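Local coordinates for diaminopimelate decarboxylase (Methanocaldococcus jannaschii, PDB 1TUF), which catalyses the pyridoxal phosphate-dependent decarboxylation of meso-diaminopimelate to L-lysine, the last step of lysine biosynthesis by the diaminopimelate pathway, at residues A156-P161 / H208-S213; G355-S360 / N393-R398; M35-I40 / M403-K408. All blocks are in the same frame, centred on the assembly; numbering follows the deposited sequence.

Contact 1 of 3, residues A156-P161 / H208-S213; sequences AFRINP and HCHIGS. With AZ1 (azelaic acid), chain C.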
loop_
_atom_site.group_PDB
_atom_site.type_symbol
_atom_site.label_atom_id
_atom_site.label_comp_id
_atom_site.label_asym_id
_atom_site.label_seq_id
_atom_site.Cartn_x
_atom_site.Cartn_y
_atom_site.Cartn_z
ATOM N N ALA A 156 -12.990 -22.468 -16.384
ATOM C CA ALA A 156 -11.786 -23.263 -16.259
ATOM C C ALA A 156 -11.765 -23.554 -14.768
ATOM O O ALA A 156 -12.687 -23.162 -14.052
ATOM C CB ALA A 156 -10.560 -22.457 -16.660
ATOM N N PHE A 157 -10.736 -24.240 -14.288
ATOM C CA PHE A 157 -10.673 -24.543 -12.871
ATOM C C PHE A 157 -9.281 -24.362 -12.291
ATOM O O PHE A 157 -8.303 -24.956 -12.764
ATOM C CB PHE A 157 -11.182 -25.960 -12.614
ATOM C CG PHE A 157 -12.638 -26.131 -12.914
ATOM C CD1 PHE A 157 -13.083 -26.216 -14.231
ATOM C CD2 PHE A 157 -13.577 -26.121 -11.886
ATOM C CE1 PHE A 157 -14.447 -26.279 -14.524
ATOM C CE2 PHE A 157 -14.940 -26.183 -12.164
ATOM C CZ PHE A 157 -15.377 -26.260 -13.487
ATOM N N ARG A 158 -9.191 -23.509 -11.274
ATOM C CA ARG A 158 -7.912 -23.268 -10.625
ATOM C C ARG A 158 -7.760 -24.412 -9.645
ATOM O O ARG A 158 -8.565 -24.582 -8.721
ATOM C CB ARG A 158 -7.894 -21.914 -9.904
ATOM C CG ARG A 158 -6.550 -21.589 -9.258
ATOM C CD ARG A 158 -6.489 -20.166 -8.703
ATOM N NE ARG A 158 -5.165 -19.879 -8.143
ATOM C CZ ARG A 158 -4.694 -18.663 -7.868
ATOM N NH1 ARG A 158 -5.437 -17.586 -8.098
ATOM N NH2 ARG A 158 -3.470 -18.531 -7.369
ATOM N N ILE A 159 -6.729 -25.213 -9.872
ATOM C CA ILE A 159 -6.480 -26.369 -9.035
ATOM C C ILE A 159 -5.153 -26.271 -8.314
ATOM O O ILE A 159 -4.255 -25.540 -8.732
ATOM C CB ILE A 159 -6.487 -27.646 -9.886
ATOM C CG1 ILE A 159 -5.544 -27.471 -11.080
ATOM C CG2 ILE A 159 -7.895 -27.942 -10.360
ATOM C CD1 ILE A 159 -5.397 -28.711 -11.942
ATOM N N ASN A 160 -5.051 -27.000 -7.210
ATOM C CA ASN A 160 -3.820 -27.035 -6.442
ATOM C C ASN A 160 -3.258 -28.444 -6.613
ATOM O O ASN A 160 -3.642 -29.373 -5.892
ATOM C CB ASN A 160 -4.099 -26.752 -4.970
ATOM C CG ASN A 160 -4.806 -25.431 -4.759
ATOM O OD1 ASN A 160 -4.439 -24.421 -5.361
ATOM N ND2 ASN A 160 -5.815 -25.425 -3.893
ATOM N N PRO A 161 -2.365 -28.624 -7.602
ATOM C CA PRO A 161 -1.713 -29.900 -7.929
ATOM C C PRO A 161 -1.068 -30.619 -6.746
ATOM O O PRO A 161 -0.634 -29.995 -5.782
ATOM C CB PRO A 161 -0.683 -29.495 -8.978
ATOM C CG PRO A 161 -1.365 -28.381 -9.688
ATOM C CD PRO A 161 -1.958 -27.575 -8.556
ATOM N N HIS A 208 -6.720 -24.354 -14.594
ATOM C CA HIS A 208 -5.747 -23.298 -14.354
ATOM C C HIS A 208 -4.987 -23.539 -13.055
ATOM O O HIS A 208 -5.479 -24.222 -12.151
ATOM C CB HIS A 208 -6.467 -21.933 -14.324
ATOM C CG HIS A 208 -5.680 -20.832 -13.675
ATOM N ND1 HIS A 208 -5.626 -20.662 -12.309
ATOM C CD2 HIS A 208 -4.909 -19.852 -14.206
ATOM C CE1 HIS A 208 -4.855 -19.626 -12.026
ATOM N NE2 HIS A 208 -4.406 -19.117 -13.160
ATOM N N CYS A 209 -3.778 -22.989 -12.989
ATOM C CA CYS A 209 -2.937 -23.110 -11.820
ATOM C C CYS A 209 -1.892 -22.003 -11.825
ATOM O O CYS A 209 -1.315 -21.703 -12.869
ATOM C CB CYS A 209 -2.238 -24.464 -11.807
ATOM S SG CYS A 209 -1.174 -24.725 -10.376
ATOM N N HIS A 210 -1.687 -21.383 -10.662
ATOM C CA HIS A 210 -0.696 -20.326 -10.481
ATOM C C HIS A 210 0.056 -20.671 -9.195
ATOM O O HIS A 210 -0.536 -20.685 -8.117
ATOM C CB HIS A 210 -1.367 -18.949 -10.365
ATOM C CG HIS A 210 -0.397 -17.817 -10.214
ATOM N ND1 HIS A 210 -0.200 -17.161 -9.018
ATOM C CD2 HIS A 210 0.481 -17.272 -11.091
ATOM C CE1 HIS A 210 0.762 -16.264 -9.163
ATOM N NE2 HIS A 210 1.192 -16.312 -10.412
ATOM N N ILE A 211 1.358 -20.933 -9.323
ATOM C CA ILE A 211 2.216 -21.342 -8.206
ATOM C C ILE A 211 3.001 -20.289 -7.436
ATOM O O ILE A 211 3.557 -20.593 -6.378
ATOM C CB ILE A 211 3.268 -22.379 -8.661
ATOM C CG1 ILE A 211 4.158 -21.760 -9.746
ATOM C CG2 ILE A 211 2.590 -23.645 -9.125
ATOM C CD1 ILE A 211 5.389 -22.592 -10.104
ATOM N N GLY A 212 3.087 -19.073 -7.950
ATOM C CA GLY A 212 3.840 -18.070 -7.220
ATOM C C GLY A 212 4.282 -16.904 -8.066
ATOM O O GLY A 212 3.811 -16.717 -9.184
ATOM N N SER A 213 5.201 -16.117 -7.524
ATOM C CA SER A 213 5.695 -14.947 -8.225
ATOM C C SER A 213 7.170 -14.721 -7.932
ATOM O O SER A 213 7.688 -15.121 -6.883
ATOM C CB SER A 213 4.884 -13.706 -7.825
ATOM O OG SER A 213 5.392 -12.544 -8.460
HETATM C C AZ1 C . 6.721 -7.338 -5.427
HETATM C C2 AZ1 C . 5.385 -8.066 -5.621
HETATM C C3 AZ1 C . 3.860 -8.105 -5.466
HETATM C C4 AZ1 C . 2.827 -9.163 -5.861
HETATM C C5 AZ1 C . 3.161 -10.548 -6.404
HETATM C C6 AZ1 C . 2.223 -11.689 -6.000
HETATM C C7 AZ1 C . 2.356 -12.740 -4.887
HETATM C C8 AZ1 C . 1.188 -13.584 -4.378
HETATM C C9 AZ1 C . 0.665 -14.638 -5.336
HETATM O OXT AZ1 C . 7.891 -7.896 -5.830
HETATM O O AZ1 C . 6.731 -6.227 -4.898
HETATM O O2 AZ1 C . 1.503 -15.667 -5.692
HETATM O OXT2 AZ1 C . -0.496 -14.506 -5.758
#
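The aliphatic shaft of Arg158 runs alongside the imidazole of His208, laying CG against the rim of the ring at 3.3 Å from ND1, close to the ring plane. The two side chains start from the one bridged pair of two neighbouring parallel strands of the TIM barrel and point the same way. In both, CG is anti to the backbone N (Arg158 chi1 -178°), and the extended arginine therefore keeps pace with the ring until its guanidinium, tipped 77° from the imidazole, passes beyond it. There one face of the guanidinium is covered by CE1 of His208 and by CB of His210, the latter 3.7 Å from Arg158 NH2. Phe180 supplies a cation-pi partner, and Cys358 of the second subunit packs on the same arginine.

Ile159 N donates to His208 O over 2.8 Å, nearly along the carbonyl axis. The return bond, His208 N to Phe157 O, is modelled so short that its length is doubtful. Further on, Pro161 CD rests on Cys209 SG at 3.5 Å, a compact apolar pair under helix 218-236, whose residues also meet Ile159 and Pro161.

Beyond the bridge the 208-213 segment leaves the strand edge and becomes pocket wall. His210 CE1 comes within 3.6 Å of azelaic acid O2, and Ser213 OG is bonded to the cofactor phosphate and to Arg293.

For His208 the chemistry is lopsided: NE2 is bonded to Glu290, which binds the cofactor, whereas ND1 is buried against arginine methylenes without a polar partner. This would favour the tautomer with its proton on NE2. His208 is thus a second-shell residue, probably helping to orient Glu290, while the arginine's carbon chain lies along the ring's ND1 edge.

Contact 2 of 3, residues G355-S360 / N393-R398; sequences GGLCES and NNYNAR. With AZ1 (azelaic acid), chain D.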
loop_
_atom_site.group_PDB
_atom_site.type_symbol
_atom_site.label_atom_id
_atom_site.label_comp_id
_atom_site.label_asym_id
_atom_site.label_seq_id
_atom_site.Cartn_x
_atom_site.Cartn_y
_atom_site.Cartn_z
ATOM N N GLY A 355 12.609 8.457 0.802
ATOM C CA GLY A 355 11.578 9.374 0.345
ATOM C C GLY A 355 11.271 10.420 1.402
ATOM O O GLY A 355 11.996 10.546 2.388
ATOM N N GLY A 356 10.188 11.166 1.207
ATOM C CA GLY A 356 9.825 12.197 2.166
ATOM C C GLY A 356 8.681 11.848 3.101
ATOM O O GLY A 356 8.175 12.726 3.804
ATOM N N LEU A 357 8.265 10.584 3.121
ATOM C CA LEU A 357 7.168 10.180 3.997
ATOM C C LEU A 357 7.627 9.940 5.418
ATOM O O LEU A 357 8.715 9.418 5.653
ATOM C CB LEU A 357 6.490 8.907 3.490
ATOM C CG LEU A 357 5.771 8.949 2.143
ATOM C CD1 LEU A 357 4.651 7.922 2.139
ATOM C CD2 LEU A 357 5.191 10.323 1.918
ATOM N N CYS A 358 6.778 10.311 6.369
ATOM C CA CYS A 358 7.100 10.132 7.778
ATOM C C CYS A 358 6.883 8.706 8.226
ATOM O O CYS A 358 6.128 8.437 9.159
ATOM C CB CYS A 358 6.276 11.075 8.637
ATOM S SG CYS A 358 7.290 12.380 9.320
ATOM N N GLU A 359 7.580 7.798 7.554
ATOM C CA GLU A 359 7.487 6.379 7.827
ATOM C C GLU A 359 8.911 5.863 7.722
ATOM O O GLU A 359 9.572 6.077 6.715
ATOM C CB GLU A 359 6.593 5.743 6.766
ATOM C CG GLU A 359 6.184 4.317 7.009
ATOM C CD GLU A 359 5.400 4.132 8.293
ATOM O OE1 GLU A 359 4.406 4.861 8.510
ATOM O OE2 GLU A 359 5.778 3.247 9.084
ATOM N N SER A 360 9.393 5.203 8.767
ATOM C CA SER A 360 10.753 4.691 8.762
ATOM C C SER A 360 11.065 3.753 7.590
ATOM O O SER A 360 12.172 3.769 7.052
ATOM C CB SER A 360 11.039 3.978 10.084
ATOM O OG SER A 360 10.110 2.934 10.297
ATOM N N ASN A 393 -0.405 4.961 -3.764
ATOM C CA ASN A 393 -1.490 5.531 -2.976
ATOM C C ASN A 393 -1.213 6.980 -2.559
ATOM O O ASN A 393 -0.254 7.598 -3.027
ATOM C CB ASN A 393 -1.687 4.685 -1.731
ATOM C CG ASN A 393 -0.403 4.498 -0.983
ATOM O OD1 ASN A 393 0.132 3.393 -0.930
ATOM N ND2 ASN A 393 0.136 5.590 -0.430
ATOM N N ASN A 394 -2.048 7.496 -1.651
ATOM C CA ASN A 394 -1.931 8.867 -1.166
ATOM C C ASN A 394 -1.477 8.974 0.282
ATOM O O ASN A 394 -1.738 9.977 0.956
ATOM C CB ASN A 394 -3.266 9.596 -1.325
ATOM C CG ASN A 394 -3.643 9.811 -2.783
ATOM O OD1 ASN A 394 -2.813 10.227 -3.601
ATOM N ND2 ASN A 394 -4.901 9.547 -3.111
ATOM N N TYR A 395 -0.790 7.946 0.761
ATOM C CA TYR A 395 -0.302 7.947 2.128
ATOM C C TYR A 395 0.465 9.240 2.369
ATOM O O TYR A 395 1.206 9.715 1.491
ATOM C CB TYR A 395 0.585 6.728 2.357
ATOM C CG TYR A 395 1.020 6.562 3.786
ATOM C CD1 TYR A 395 0.140 6.846 4.848
ATOM C CD2 TYR A 395 2.301 6.094 4.089
ATOM C CE1 TYR A 395 0.529 6.663 6.174
ATOM C CE2 TYR A 395 2.702 5.908 5.406
ATOM C CZ TYR A 395 1.814 6.188 6.443
ATOM O OH TYR A 395 2.214 5.950 7.732
ATOM N N ASN A 396 0.288 9.802 3.564
ATOM C CA ASN A 396 0.895 11.082 3.944
ATOM C C ASN A 396 0.324 12.179 3.061
ATOM O O ASN A 396 1.021 13.146 2.751
ATOM C CB ASN A 396 2.408 11.084 3.762
ATOM C CG ASN A 396 3.142 10.365 4.875
ATOM O OD1 ASN A 396 4.247 10.762 5.256
ATOM N ND2 ASN A 396 2.549 9.298 5.389
ATOM N N ALA A 397 -0.938 12.023 2.658
ATOM C CA ALA A 397 -1.608 12.984 1.781
ATOM C C ALA A 397 -0.716 13.462 0.628
ATOM O O ALA A 397 -0.441 14.659 0.486
ATOM C CB ALA A 397 -2.103 14.174 2.588
ATOM N N ARG A 398 -0.262 12.512 -0.182
ATOM C CA ARG A 398 0.577 12.791 -1.346
ATOM C C ARG A 398 -0.127 12.247 -2.589
ATOM O O ARG A 398 -0.623 11.123 -2.583
ATOM C CB ARG A 398 1.941 12.117 -1.198
ATOM C CG ARG A 398 2.972 12.898 -0.391
ATOM C CD ARG A 398 4.309 12.148 -0.414
ATOM N NE ARG A 398 5.477 13.004 -0.171
ATOM C CZ ARG A 398 5.780 13.568 0.997
ATOM N NH1 ARG A 398 5.001 13.378 2.057
ATOM N NH2 ARG A 398 6.873 14.312 1.112
HETATM C C AZ1 D . 7.103 5.844 12.189
HETATM C C2 AZ1 D . 5.815 5.102 11.786
HETATM C C3 AZ1 D . 4.814 3.943 12.022
HETATM C C4 AZ1 D . 3.512 3.544 11.295
HETATM C C5 AZ1 D . 3.043 2.089 11.089
HETATM C C6 AZ1 D . 1.560 1.880 10.714
HETATM C C7 AZ1 D . 0.590 0.729 11.035
HETATM C C8 AZ1 D . 1.023 -0.677 11.461
HETATM C C9 AZ1 D . 1.215 -0.951 12.966
HETATM O OXT AZ1 D . 7.532 6.936 11.523
HETATM O O AZ1 D . 7.761 5.439 13.141
HETATM O O2 AZ1 D . 2.481 -1.288 13.446
HETATM O OXT2 AZ1 D . 0.202 -0.866 13.695
#
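This is a loop-to-loop contact in the C-terminal beta domain, joining the turn after strand 348-354 to the loop before strand 402-407, against the second subunit. Three polar side chains, Asn396, Tyr395 and Glu359, carry it, with Leu357 packed on Tyr395 and Arg398. Asn396 OD1 accepts from Cys358 N at 2.8 Å, in its carbonyl plane, which pins the inverse gamma turn centred on Cys358. The amide's other end, ND2, stands over the centre of the Tyr395 ring. Tyr395 reaches across with its ring edge foremost and donates from OH to Glu359 OE1 over 2.6 Å; the carboxylate lies 33° from the ring plane, and the glutamate chain bends at chi2 (60°) to meet it. Leu357 lies between Tyr395 and Arg398: CD1 touches Tyr395 CD2 at 3.6 Å, and CD2 lies over one face of the Arg398 guanidinium, modelled so close that the spacing is doubtful. Gly356, having no side chain, lets that guanidinium lie beside its backbone.

Cys358, the predicted proton donor, and Glu359 line a site shared with the second subunit, whose Arg329 binds the same azelaic acid; Glu359 OE2 is 3.2 Å from its C3. The Tyr395 bond to OE1 restrains the carboxylate's rotation beside the ligand, consistent with its inferred substrate-binding role.

Contact 3 of 3, residues M35-I40 / M403-K408; sequences MSEEQI and MVLTSK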
loop_
_atom_site.group_PDB
_atom_site.type_symbol
_atom_site.label_atom_id
_atom_site.label_comp_id
_atom_site.label_asym_id
_atom_site.label_seq_id
_atom_site.Cartn_x
_atom_site.Cartn_y
_atom_site.Cartn_z
ATOM N N MET A 35 7.692 4.823 -18.640
ATOM C CA MET A 35 7.480 3.493 -19.199
ATOM C C MET A 35 8.007 3.453 -20.629
ATOM O O MET A 35 7.733 4.359 -21.412
ATOM C CB MET A 35 5.990 3.148 -19.205
ATOM C CG MET A 35 5.356 3.046 -17.836
ATOM S SD MET A 35 5.997 1.693 -16.844
ATOM C CE MET A 35 5.056 0.283 -17.493
ATOM N N SER A 36 8.753 2.397 -20.958
ATOM C CA SER A 36 9.340 2.207 -22.286
ATOM C C SER A 36 8.468 1.337 -23.183
ATOM O O SER A 36 8.342 0.135 -22.965
ATOM C CB SER A 36 10.720 1.548 -22.163
ATOM O OG SER A 36 11.285 1.291 -23.439
ATOM N N GLU A 37 7.876 1.939 -24.203
ATOM C CA GLU A 37 7.024 1.188 -25.111
ATOM C C GLU A 37 7.796 0.013 -25.731
ATOM O O GLU A 37 7.319 -1.127 -25.733
ATOM C CB GLU A 37 6.491 2.128 -26.192
ATOM C CG GLU A 37 5.588 1.466 -27.205
ATOM C CD GLU A 37 4.872 2.476 -28.071
ATOM O OE1 GLU A 37 3.956 3.153 -27.561
ATOM O OE2 GLU A 37 5.231 2.606 -29.262
ATOM N N GLU A 38 8.992 0.295 -26.244
ATOM C CA GLU A 38 9.835 -0.733 -26.852
ATOM C C GLU A 38 10.156 -1.878 -25.901
ATOM O O GLU A 38 10.051 -3.050 -26.278
ATOM C CB GLU A 38 11.142 -0.119 -27.377
ATOM C CG GLU A 38 10.993 0.514 -28.747
ATOM C CD GLU A 38 10.580 -0.508 -29.794
ATOM O OE1 GLU A 38 9.969 -0.110 -30.808
ATOM O OE2 GLU A 38 10.872 -1.716 -29.597
ATOM N N GLN A 39 10.551 -1.559 -24.672
ATOM C CA GLN A 39 10.864 -2.628 -23.734
ATOM C C GLN A 39 9.679 -3.571 -23.591
ATOM O O GLN A 39 9.856 -4.781 -23.483
ATOM C CB GLN A 39 11.251 -2.079 -22.361
ATOM C CG GLN A 39 11.641 -3.177 -21.376
ATOM C CD GLN A 39 12.867 -3.961 -21.830
ATOM O OE1 GLN A 39 13.973 -3.419 -21.924
ATOM N NE2 GLN A 39 12.672 -5.251 -22.119
ATOM N N ILE A 40 8.469 -3.023 -23.603
ATOM C CA ILE A 40 7.288 -3.867 -23.482
ATOM C C ILE A 40 7.155 -4.770 -24.709
ATOM O O ILE A 40 6.749 -5.929 -24.594
ATOM C CB ILE A 40 6.014 -3.027 -23.318
ATOM C CG1 ILE A 40 6.122 -2.190 -22.035
ATOM C CG2 ILE A 40 4.783 -3.950 -23.269
ATOM C CD1 ILE A 40 4.996 -1.204 -21.821
ATOM N N MET A 403 2.975 9.873 -15.203
ATOM C CA MET A 403 3.552 8.777 -15.971
ATOM C C MET A 403 3.653 9.146 -17.440
ATOM O O MET A 403 2.692 9.636 -18.037
ATOM C CB MET A 403 2.720 7.497 -15.850
ATOM C CG MET A 403 2.757 6.808 -14.508
ATOM S SD MET A 403 2.741 5.000 -14.694
ATOM C CE MET A 403 1.128 4.724 -15.464
ATOM N N VAL A 404 4.828 8.910 -18.016
ATOM C CA VAL A 404 5.064 9.179 -19.431
ATOM C C VAL A 404 5.483 7.883 -20.132
ATOM O O VAL A 404 6.059 6.981 -19.513
ATOM C CB VAL A 404 6.159 10.280 -19.642
ATOM C CG1 VAL A 404 5.699 11.589 -19.018
ATOM C CG2 VAL A 404 7.504 9.844 -19.060
ATOM N N LEU A 405 5.150 7.784 -21.415
ATOM C CA LEU A 405 5.492 6.623 -22.229
ATOM C C LEU A 405 6.477 7.080 -23.291
ATOM O O LEU A 405 6.175 7.991 -24.068
ATOM C CB LEU A 405 4.253 6.059 -22.929
ATOM C CG LEU A 405 4.485 4.844 -23.842
ATOM C CD1 LEU A 405 4.831 3.643 -22.979
ATOM C CD2 LEU A 405 3.246 4.544 -24.678
ATOM N N THR A 406 7.656 6.466 -23.315
ATOM C CA THR A 406 8.657 6.806 -24.317
ATOM C C THR A 406 8.554 5.796 -25.468
ATOM O O THR A 406 8.707 4.596 -25.255
ATOM C CB THR A 406 10.115 6.786 -23.725
ATOM O OG1 THR A 406 10.375 5.527 -23.090
ATOM C CG2 THR A 406 10.309 7.910 -22.711
ATOM N N SER A 407 8.261 6.282 -26.673
ATOM C CA SER A 407 8.165 5.428 -27.861
ATOM C C SER A 407 8.865 6.118 -29.025
ATOM O O SER A 407 9.299 7.265 -28.904
ATOM C CB SER A 407 6.701 5.171 -28.239
ATOM O OG SER A 407 6.064 6.357 -28.681
ATOM N N LYS A 408 8.975 5.427 -30.154
ATOM C CA LYS A 408 9.626 6.020 -31.317
ATOM C C LYS A 408 8.769 7.196 -31.774
ATOM O O LYS A 408 9.253 8.119 -32.435
ATOM C CB LYS A 408 9.764 4.995 -32.453
ATOM C CG LYS A 408 10.467 3.689 -32.077
ATOM C CD LYS A 408 11.892 3.890 -31.539
ATOM C CE LYS A 408 12.929 4.242 -32.631
ATOM N NZ LYS A 408 12.765 5.587 -33.279
#
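Met35 and Leu405 sit opposite each other on adjacent parallel strands, and the methionine's CB lies 4.0 Å from Leu405 CD1 on one face of the sheet. The methionine then bends at chi2 and chi3, carrying its thioether off the strand pair toward Ile76 of helix 74-82. Leucine takes the other course. Leu405 holds CG anti to its backbone N (chi1 179°), which turns CD1 back under the neighbouring strand and brings its CD2 to 3.3 Å from Glu37 OE1.

Three backbone bonds join the pair: Met35 N to Val404 O, nearly straight at 177°, Thr406 N to Met35 O, and finally Glu37 N to Thr406 O at 3.0 Å, tilted from the carbonyl plane where the chain turns into helix 37-51. Ser36, the N-cap, accepts from Gln39 N with OG at 3.2 Å. On this same face Thr406 holds OG1 between its backbone N and carbonyl carbon (chi1 54°). Asp17 is bonded to both hydroxyls and so links the two strands through their side chains.

Glu37 extends its chain straight over Ser407, placing OE2 3.1 Å from Ser407 CB, while OE1 is bonded to His432 of the second subunit. At the solvent end Glu38 and Lys408 meet only through Glu38 OE1 and Lys408 CG, their charges well apart.

Strand 32-36, although early in sequence, thus belongs to the sheet of the late strand 402-407. Serine and glutamate suit the turn between sheet and helix: one caps the N-H of Gln39 in the helix's first turn, and the other's negative charge should interact favourably with the helix dipole while it reaches the dimer partner.

All three contacts are largely buried, yet they belong to different parts of the fold. Contact 1 joins two strands of the parallel barrel; contact 3 joins the first and a late strand of the mixed sheet, enclosing the other two contacts in sequence; contact 2 links loops of the beta domain. Their centres stand 27 to 36 Å apart, and within one chain none touches another, though across the dimer Arg158 of contact 1 packs on Cys358 of the partner's contact 2. Backbone pairing dominates contact 3, whereas contact 2 depends on side-chain donors and acceptors, and contact 1 mixes a single bridge with aliphatic packing. Contacts 1 and 2 both reach azelaic acid, but different copies, and contacts 2 and 3 both bond to the second subunit.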